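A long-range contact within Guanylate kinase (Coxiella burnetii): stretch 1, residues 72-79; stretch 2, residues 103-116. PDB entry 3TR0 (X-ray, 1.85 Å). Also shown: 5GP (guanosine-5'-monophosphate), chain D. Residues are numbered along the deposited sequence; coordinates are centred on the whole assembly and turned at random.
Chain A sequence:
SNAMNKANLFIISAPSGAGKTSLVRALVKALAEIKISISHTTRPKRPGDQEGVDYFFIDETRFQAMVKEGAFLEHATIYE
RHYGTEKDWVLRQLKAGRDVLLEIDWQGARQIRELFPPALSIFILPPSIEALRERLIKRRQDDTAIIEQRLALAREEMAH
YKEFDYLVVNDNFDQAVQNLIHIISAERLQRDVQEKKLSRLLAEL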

ATOM      1  N   PHE A  72     -20.545 -16.081 -14.461  1.00 39.44           N
ATOM      2  CA  PHE A  72     -20.037 -14.835 -13.903  1.00 31.20           C
ATOM      3  C   PHE A  72     -19.412 -15.013 -12.524  1.00 28.63           C
ATOM      4  O   PHE A  72     -19.950 -15.707 -11.666  1.00 36.05           O
ATOM      5  CB  PHE A  72     -21.138 -13.775 -13.842  1.00 26.64           C
ATOM      6  CG  PHE A  72     -21.583 -13.285 -15.189  1.00 26.10           C
ATOM      7  CD1 PHE A  72     -20.689 -12.662 -16.042  1.00 23.72           C
ATOM      8  CD2 PHE A  72     -22.899 -13.435 -15.595  1.00 25.80           C
ATOM      9  CE1 PHE A  72     -21.096 -12.205 -17.277  1.00 41.14           C
ATOM     10  CE2 PHE A  72     -23.311 -12.972 -16.823  1.00 34.56           C
ATOM     11  CZ  PHE A  72     -22.408 -12.362 -17.668  1.00 33.74           C
ATOM     12  N   LEU A  73     -18.267 -14.370 -12.326  1.00 31.84           N
ATOM     13  CA  LEU A  73     -17.614 -14.320 -11.026  1.00 19.61           C
ATOM     14  C   LEU A  73     -18.421 -13.383 -10.153  1.00 32.75           C
ATOM     15  O   LEU A  73     -18.452 -13.502  -8.924  1.00 35.39           O
ATOM     16  CB  LEU A  73     -16.203 -13.763 -11.198  1.00 29.81           C
ATOM     17  CG  LEU A  73     -15.217 -13.885 -10.041  1.00 31.96           C
ATOM     18  CD1 LEU A  73     -15.039 -15.341  -9.666  1.00 31.31           C
ATOM     19  CD2 LEU A  73     -13.889 -13.261 -10.429  1.00 35.44           C
ATOM     20  N   GLU A  74     -19.096 -12.459 -10.826  1.00 29.01           N
ATOM     21  CA  GLU A  74     -19.762 -11.342 -10.198  1.00 24.45           C
ATOM     22  C   GLU A  74     -20.740 -10.768 -11.215  1.00 24.49           C
ATOM     23  O   GLU A  74     -20.421 -10.688 -12.401  1.00 29.14           O
ATOM     24  CB  GLU A  74     -18.695 -10.305  -9.830  1.00 35.16           C
ATOM     25  CG  GLU A  74     -19.195  -8.950  -9.437  1.00 41.33           C
ATOM     26  CD  GLU A  74     -19.692  -8.134 -10.611  1.00 28.13           C
ATOM     27  OE1 GLU A  74     -18.988  -8.031 -11.649  1.00 19.04           O
ATOM     28  OE2 GLU A  74     -20.801  -7.593 -10.481  1.00 37.55           O
ATOM     29  N   HIS A  75     -21.933 -10.386 -10.768  1.00 26.35           N
ATOM     30  CA  HIS A  75     -22.878  -9.712 -11.653  1.00 29.76           C
ATOM     31  C   HIS A  75     -23.853  -8.829 -10.879  1.00 34.87           C
ATOM     32  O   HIS A  75     -24.162  -9.090  -9.718  1.00 27.35           O
ATOM     33  CB  HIS A  75     -23.629 -10.721 -12.531  1.00 29.89           C
ATOM     34  CG  HIS A  75     -24.697 -11.479 -11.808  1.00 32.57           C
ATOM     35  ND1 HIS A  75     -26.034 -11.163 -11.918  1.00 35.66           N
ATOM     36  CD2 HIS A  75     -24.627 -12.532 -10.960  1.00 37.62           C
ATOM     37  CE1 HIS A  75     -26.743 -11.994 -11.173  1.00 37.92           C
ATOM     38  NE2 HIS A  75     -25.912 -12.833 -10.580  1.00 43.37           N
ATOM     39  N   ALA A  76     -24.331  -7.772 -11.530  1.00 25.65           N
ATOM     40  CA  ALA A  76     -25.219  -6.825 -10.873  1.00 29.81           C
ATOM     41  C   ALA A  76     -26.114  -6.134 -11.881  1.00 32.59           C
ATOM     42  O   ALA A  76     -25.851  -6.157 -13.085  1.00 29.98           O
ATOM     43  CB  ALA A  76     -24.413  -5.790 -10.092  1.00 25.78           C
ATOM     44  N   THR A  77     -27.176  -5.519 -11.374  1.00 35.24           N
ATOM     45  CA  THR A  77     -28.067  -4.721 -12.194  1.00 30.66           C
ATOM     46  C   THR A  77     -27.860  -3.251 -11.876  1.00 29.84           C
ATOM     47  O   THR A  77     -27.888  -2.852 -10.712  1.00 27.63           O
ATOM     48  CB  THR A  77     -29.538  -5.083 -11.940  1.00 36.86           C
ATOM     49  OG1 THR A  77     -29.757  -6.457 -12.280  1.00 40.25           O
ATOM     50  CG2 THR A  77     -30.449  -4.201 -12.774  1.00 44.01           C
ATOM     51  N   ILE A  78     -27.646  -2.454 -12.917  1.00 32.20           N
ATOM     52  CA  ILE A  78     -27.375  -1.031 -12.761  1.00 32.02           C
ATOM     53  C   ILE A  78     -28.159  -0.232 -13.794  1.00 39.09           C
ATOM     54  O   ILE A  78     -28.034  -0.461 -14.999  1.00 30.26           O
ATOM     55  CB  ILE A  78     -25.879  -0.732 -12.917  1.00 30.95           C
ATOM     56  CG1 ILE A  78     -25.072  -1.566 -11.921  1.00 29.93           C
ATOM     57  CG2 ILE A  78     -25.607   0.751 -12.715  1.00 32.19           C
ATOM     58  CD1 ILE A  78     -23.610  -1.661 -12.251  1.00 31.47           C
ATOM     59  N   TYR A  79     -28.966   0.709 -13.318  1.00 38.53           N
ATOM     60  CA  TYR A  79     -29.838   1.477 -14.199  1.00 37.65           C
ATOM     61  C   TYR A  79     -30.571   0.551 -15.168  1.00 36.94           C
ATOM     62  O   TYR A  79     -30.567   0.767 -16.379  1.00 36.81           O
ATOM     63  CB  TYR A  79     -29.042   2.544 -14.958  1.00 47.07           C
ATOM     64  CG  TYR A  79     -29.881   3.376 -15.904  1.00 71.88           C
ATOM     65  CD1 TYR A  79     -30.788   4.313 -15.423  1.00 74.57           C
ATOM     66  CD2 TYR A  79     -29.766   3.226 -17.280  1.00 85.43           C
ATOM     67  CE1 TYR A  79     -31.559   5.073 -16.286  1.00 77.70           C
ATOM     68  CE2 TYR A  79     -30.530   3.979 -18.150  1.00 88.55           C
ATOM     69  CZ  TYR A  79     -31.424   4.902 -17.648  1.00 88.98           C
ATOM     70  OH  TYR A  79     -32.184   5.653 -18.517  1.00 94.79           O
ATOM     71  N   GLU A 103     -13.269  -3.138 -13.039  1.00 14.36           N
ATOM     72  CA  GLU A 103     -14.006  -1.882 -13.002  1.00 15.11           C
ATOM     73  C   GLU A 103     -15.468  -2.222 -12.808  1.00 22.53           C
ATOM     74  O   GLU A 103     -16.193  -2.428 -13.781  1.00 19.03           O
ATOM     75  CB  GLU A 103     -13.834  -1.119 -14.311  1.00 21.00           C
ATOM     76  CG  GLU A 103     -12.412  -0.737 -14.644  1.00 22.17           C
ATOM     77  CD  GLU A 103     -12.310  -0.040 -15.989  1.00 36.33           C
ATOM     78  OE1 GLU A 103     -12.558  -0.700 -17.021  1.00 33.38           O
ATOM     79  OE2 GLU A 103     -11.997   1.167 -16.013  1.00 42.73           O
ATOM     80  N   ILE A 104     -15.892  -2.311 -11.554  1.00 17.05           N
ATOM     81  CA  ILE A 104     -17.235  -2.772 -11.231  1.00 18.38           C
ATOM     82  C   ILE A 104     -17.869  -1.874 -10.179  1.00 19.54           C
ATOM     83  O   ILE A 104     -17.171  -1.109  -9.520  1.00 19.67           O
ATOM     84  CB  ILE A 104     -17.223  -4.227 -10.731  1.00 18.19           C
ATOM     85  CG1 ILE A 104     -16.323  -4.365  -9.502  1.00 18.68           C
ATOM     86  CG2 ILE A 104     -16.742  -5.169 -11.835  1.00 16.59           C
ATOM     87  CD1 ILE A 104     -16.240  -5.779  -8.956  1.00 19.24           C
ATOM     88  N   ASP A 105     -19.189  -1.958 -10.025  1.00 19.56           N
ATOM     89  CA  ASP A 105     -19.889  -1.081  -9.091  1.00 21.55           C
ATOM     90  C   ASP A 105     -19.802  -1.620  -7.672  1.00 17.54           C
ATOM     91  O   ASP A 105     -19.148  -2.636  -7.427  1.00 19.53           O
ATOM     92  CB  ASP A 105     -21.354  -0.866  -9.499  1.00 19.04           C
ATOM     93  CG  ASP A 105     -22.265  -1.994  -9.053  1.00 21.22           C
ATOM     94  OD1 ASP A 105     -21.821  -3.153  -9.046  1.00 21.53           O
ATOM     95  OD2 ASP A 105     -23.436  -1.718  -8.708  1.00 21.86           O
ATOM     96  N   TRP A 106     -20.457  -0.938  -6.738  1.00 18.82           N
ATOM     97  CA  TRP A 106     -20.353  -1.309  -5.325  1.00 24.63           C
ATOM     98  C   TRP A 106     -20.964  -2.676  -5.031  1.00 27.99           C
ATOM     99  O   TRP A 106     -20.499  -3.387  -4.137  1.00 20.67           O
ATOM    100  CB  TRP A 106     -20.957  -0.230  -4.415  1.00 20.67           C
ATOM    101  CG  TRP A 106     -22.450  -0.067  -4.542  1.00 21.36           C
ATOM    102  CD1 TRP A 106     -23.114   0.853  -5.299  1.00 22.47           C
ATOM    103  CD2 TRP A 106     -23.458  -0.844  -3.882  1.00 19.15           C
ATOM    104  NE1 TRP A 106     -24.474   0.695  -5.157  1.00 23.40           N
ATOM    105  CE2 TRP A 106     -24.710  -0.342  -4.293  1.00 26.75           C
ATOM    106  CE3 TRP A 106     -23.424  -1.919  -2.987  1.00 30.65           C
ATOM    107  CZ2 TRP A 106     -25.913  -0.874  -3.837  1.00 28.26           C
ATOM    108  CZ3 TRP A 106     -24.622  -2.447  -2.539  1.00 34.30           C
ATOM    109  CH2 TRP A 106     -25.849  -1.924  -2.964  1.00 30.24           C
ATOM    110  N   GLN A 107     -22.002  -3.041  -5.783  1.00 24.41           N
ATOM    111  CA  GLN A 107     -22.638  -4.345  -5.625  1.00 26.99           C
ATOM    112  C   GLN A 107     -21.679  -5.453  -6.021  1.00 20.81           C
ATOM    113  O   GLN A 107     -21.549  -6.455  -5.323  1.00 23.01           O
ATOM    114  CB  GLN A 107     -23.898  -4.444  -6.485  1.00 28.27           C
ATOM    115  CG  GLN A 107     -24.932  -3.372  -6.207  1.00 28.19           C
ATOM    116  CD  GLN A 107     -26.105  -3.450  -7.159  1.00 30.02           C
ATOM    117  OE1 GLN A 107     -27.140  -4.027  -6.837  1.00 30.60           O
ATOM    118  NE2 GLN A 107     -25.946  -2.871  -8.343  1.00 21.89           N
ATOM    119  N   GLY A 108     -21.018  -5.276  -7.159  1.00 19.64           N
ATOM    120  CA  GLY A 108     -20.037  -6.243  -7.611  1.00 17.14           C
ATOM    121  C   GLY A 108     -18.874  -6.347  -6.641  1.00 20.61           C
ATOM    122  O   GLY A 108     -18.360  -7.439  -6.384  1.00 20.93           O
ATOM    123  N   ALA A 109     -18.461  -5.207  -6.096  1.00 18.77           N
ATOM    124  CA  ALA A 109     -17.366  -5.175  -5.130  1.00 21.24           C
ATOM    125  C   ALA A 109     -17.665  -6.066  -3.928  1.00 21.24           C
ATOM    126  O   ALA A 109     -16.819  -6.855  -3.507  1.00 21.41           O
ATOM    127  CB  ALA A 109     -17.101  -3.747  -4.676  1.00 23.54           C
ATOM    128  N   ARG A 110     -18.871  -5.940  -3.377  1.00 25.96           N
ATOM    129  CA  ARG A 110     -19.278  -6.775  -2.248  1.00 25.95           C
ATOM    130  C   ARG A 110     -19.146  -8.262  -2.576  1.00 24.89           C
ATOM    131  O   ARG A 110     -18.708  -9.050  -1.739  1.00 32.02           O
ATOM    132  CB  ARG A 110     -20.713  -6.453  -1.809  1.00 22.64           C
ATOM    133  CG  ARG A 110     -20.899  -5.072  -1.191  1.00 25.48           C
ATOM    134  CD  ARG A 110     -22.305  -4.918  -0.613  1.00 19.73           C
ATOM    135  NE  ARG A 110     -22.499  -3.658   0.096  1.00 27.50           N
ATOM    136  CZ  ARG A 110     -23.577  -3.368   0.818  1.00 31.85           C
ATOM    137  NH1 ARG A 110     -24.559  -4.253   0.927  1.00 33.93           N
ATOM    138  NH2 ARG A 110     -23.677  -2.196   1.432  1.00 33.96           N
ATOM    139  N   GLN A 111     -19.521  -8.642  -3.795  1.00 27.24           N
ATOM    140  CA  GLN A 111     -19.447 -10.041  -4.214  1.00 24.91           C
ATOM    141  C   GLN A 111     -18.007 -10.528  -4.282  1.00 31.57           C
ATOM    142  O   GLN A 111     -17.681 -11.610  -3.793  1.00 29.86           O
ATOM    143  CB  GLN A 111     -20.118 -10.232  -5.574  1.00 27.20           C
ATOM    144  CG  GLN A 111     -21.619 -10.021  -5.560  1.00 28.22           C
ATOM    145  CD  GLN A 111     -22.210 -10.038  -6.951  1.00 31.01           C
ATOM    146  OE1 GLN A 111     -22.039 -11.002  -7.698  1.00 25.56           O
ATOM    147  NE2 GLN A 111     -22.897  -8.963  -7.313  1.00 30.82           N
ATOM    148  N   ILE A 112     -17.147  -9.722  -4.894  1.00 25.64           N
ATOM    149  CA  ILE A 112     -15.742 -10.082  -5.044  1.00 23.92           C
ATOM    150  C   ILE A 112     -15.039 -10.205  -3.689  1.00 22.48           C
ATOM    151  O   ILE A 112     -14.262 -11.134  -3.470  1.00 24.19           O
ATOM    152  CB  ILE A 112     -14.998  -9.073  -5.935  1.00 21.07           C
ATOM    153  CG1 ILE A 112     -15.603  -9.061  -7.340  1.00 18.23           C
ATOM    154  CG2 ILE A 112     -13.520  -9.419  -6.006  1.00 19.50           C
ATOM    155  CD1 ILE A 112     -15.479 -10.387  -8.067  1.00 19.25           C
ATOM    156  N   ARG A 113     -15.316  -9.273  -2.780  1.00 21.51           N
ATOM    157  CA  ARG A 113     -14.712  -9.320  -1.446  1.00 24.25           C
ATOM    158  C   ARG A 113     -15.033 -10.627  -0.727  1.00 37.07           C
ATOM    159  O   ARG A 113     -14.181 -11.192  -0.041  1.00 29.89           O
ATOM    160  CB  ARG A 113     -15.147  -8.132  -0.587  1.00 25.43           C
ATOM    161  CG  ARG A 113     -14.546  -6.808  -1.010  1.00 26.86           C
ATOM    162  CD  ARG A 113     -14.825  -5.706   0.004  1.00 25.73           C
ATOM    163  NE  ARG A 113     -14.652  -4.391  -0.604  1.00 21.09           N
ATOM    164  CZ  ARG A 113     -15.654  -3.637  -1.038  1.00 25.24           C
ATOM    165  NH1 ARG A 113     -16.906  -4.057  -0.902  1.00 22.57           N
ATOM    166  NH2 ARG A 113     -15.407  -2.459  -1.596  1.00 19.20           N
ATOM    167  N   GLU A 114     -16.264 -11.097  -0.882  1.00 35.74           N
ATOM    168  CA  GLU A 114     -16.677 -12.371  -0.302  1.00 37.74           C
ATOM    169  C   GLU A 114     -15.925 -13.524  -0.954  1.00 30.11           C
ATOM    170  O   GLU A 114     -15.407 -14.412  -0.277  1.00 34.99           O
ATOM    171  CB  GLU A 114     -18.182 -12.576  -0.488  1.00 42.95           C
ATOM    172  CG  GLU A 114     -19.054 -11.659   0.351  1.00 60.38           C
ATOM    173  CD  GLU A 114     -19.503 -12.309   1.645  1.00 75.38           C
ATOM    174  OE1 GLU A 114     -19.630 -13.552   1.672  1.00 79.97           O
ATOM    175  OE2 GLU A 114     -19.725 -11.581   2.636  1.00 77.20           O
ATOM    176  N   LEU A 115     -15.860 -13.489  -2.280  1.00 27.52           N
ATOM    177  CA  LEU A 115     -15.346 -14.597  -3.073  1.00 25.09           C
ATOM    178  C   LEU A 115     -13.817 -14.673  -3.107  1.00 38.22           C
ATOM    179  O   LEU A 115     -13.247 -15.751  -3.283  1.00 34.28           O
ATOM    180  CB  LEU A 115     -15.916 -14.501  -4.492  1.00 36.88           C
ATOM    181  CG  LEU A 115     -15.524 -15.527  -5.550  1.00 48.00           C
ATOM    182  CD1 LEU A 115     -16.654 -15.692  -6.553  1.00 55.96           C
ATOM    183  CD2 LEU A 115     -14.234 -15.117  -6.245  1.00 59.26           C
ATOM    184  N   PHE A 116     -13.158 -13.532  -2.939  1.00 30.98           N
ATOM    185  CA  PHE A 116     -11.702 -13.471  -3.026  1.00 26.91           C
ATOM    186  C   PHE A 116     -11.164 -12.473  -2.003  1.00 36.18           C
ATOM    187  O   PHE A 116     -10.886 -11.321  -2.331  1.00 31.00           O
ATOM    188  CB  PHE A 116     -11.271 -13.087  -4.446  1.00 21.83           C
ATOM    189  CG  PHE A 116      -9.842 -13.428  -4.764  1.00 25.46           C
ATOM    190  CD1 PHE A 116      -9.480 -14.729  -5.076  1.00 29.22           C
ATOM    191  CD2 PHE A 116      -8.865 -12.449  -4.764  1.00 24.48           C
ATOM    192  CE1 PHE A 116      -8.164 -15.046  -5.370  1.00 27.52           C
ATOM    193  CE2 PHE A 116      -7.546 -12.760  -5.059  1.00 23.38           C
ATOM    194  CZ  PHE A 116      -7.197 -14.061  -5.363  1.00 28.67           C
TER
HETATM  195  P   5GP D 205     -21.472   2.192 -18.229  1.00 30.33           P
HETATM  196  O1P 5GP D 205     -20.344   1.868 -19.177  1.00 27.75           O
HETATM  197  O2P 5GP D 205     -22.865   1.765 -18.608  1.00 26.59           O
HETATM  198  O3P 5GP D 205     -21.443   3.676 -17.941  1.00 31.35           O
HETATM  199  O5' 5GP D 205     -21.118   1.634 -16.782  1.00 26.25           O
HETATM  200  C5' 5GP D 205     -22.100   1.577 -15.762  1.00 26.97           C
HETATM  201  C4' 5GP D 205     -21.502   1.132 -14.454  1.00 29.60           C
HETATM  202  O4' 5GP D 205     -21.655  -0.295 -14.315  1.00 21.49           O
HETATM  203  C3' 5GP D 205     -20.004   1.347 -14.310  1.00 30.14           C
HETATM  204  O3' 5GP D 205     -19.669   2.674 -13.945  1.00 34.52           O
HETATM  205  C2' 5GP D 205     -19.603   0.311 -13.266  1.00 35.69           C
HETATM  206  O2' 5GP D 205     -19.807   0.822 -11.958  1.00 33.21           O
HETATM  207  C1' 5GP D 205     -20.625  -0.807 -13.507  1.00 25.60           C
HETATM  208  N9  5GP D 205     -20.036  -1.978 -14.179  1.00 17.36           N
HETATM  209  C8  5GP D 205     -19.448  -2.066 -15.379  1.00 16.77           C
HETATM  210  N7  5GP D 205     -19.079  -3.356 -15.583  1.00 15.47           N
HETATM  211  C5  5GP D 205     -19.447  -4.066 -14.490  1.00 16.57           C
HETATM  212  C6  5GP D 205     -19.345  -5.398 -14.105  1.00 19.68           C
HETATM  213  O6  5GP D 205     -18.802  -6.248 -14.851  1.00 25.37           O
HETATM  214  N1  5GP D 205     -19.836  -5.771 -12.916  1.00 21.52           N
HETATM  215  C2  5GP D 205     -20.419  -4.891 -12.090  1.00 21.04           C
HETATM  216  N2  5GP D 205     -20.911  -5.281 -10.890  1.00 16.75           N
HETATM  217  N3  5GP D 205     -20.529  -3.596 -12.435  1.00 17.34           N
HETATM  218  C4  5GP D 205     -20.054  -3.180 -13.626  1.00 17.59           C
HETATM  219  O   HOH W   1     -27.895  -6.203  -8.679  1.00 35.13           O

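Side chains reaching from a helix can satisfy backbone N-H and C=O groups of a strand, and the contact between residues 72-79 and 103-116 of this guanylate kinase is a compact example. Strand 75-78 and helix 106-115 run nearly antiparallel, at 165°, with their axes 7.5 Å apart at closest approach. The two stretches bury 531 Å² between them, and three residues cover the most: Glu74, Leu73 and Gln111.

Gln111 shows the principle most clearly. Its primary amide has a donor and an acceptor side by side, as a peptide group does, and it meets both polar atoms of His75's backbone: His75 N donates to Gln111 OE1 at 3.1 Å, and Gln111 NE2 donates to His75 O at 2.7 Å. Both bonds are close to linear, so the amide pairs with the His75 backbone much as another peptide group could. The His75 side chain sets off away from the helix. One helical turn earlier, Gln107 repeats the theme two residues further along the strand. Its NE2 donates to Thr77 O at 3.1 Å and also to Asp105 OD2 at 2.8 Å, while a water bridges the other end of the amide, accepting from Thr77 N and donating to Gln107 OE1, 2.9 Å from each. The i to i+4 spacing on the helix thus matches the two-residue repeat of the strand.

Glu74, at the corner where the chain turns, points toward the helix and packs closely against it: its CB lies 3.7 Å from Ile112 CD1 and its OE2 3.3 Å from Gly108 CA. A CB on Gly108 would stand 2.6 Å from Glu74 OE2 and would also clash with the nucleotide, so the bare glycine leaves room for both. The carboxylate accepts two bonds from guanosine monophosphate, from N1 to Glu74 OE1 at 2.7 Å and from N2 to Glu74 OE2 at a very short 2.4 Å. The same N2 donates to Asp105 OD1 at 3.0 Å, an atom that also caps the helix by accepting from Gly108 N at 3.0 Å. One oxygen thus serves both the guanine base and the start of the helix.

Leu73 closes the other end with purely apolar packing. Its CA-to-CB bond points sideways, yet the end of the side chain comes nearer, placing CD1 3.5 Å from Leu115 CD2 and CG 4.0 Å from Ile112 CD1.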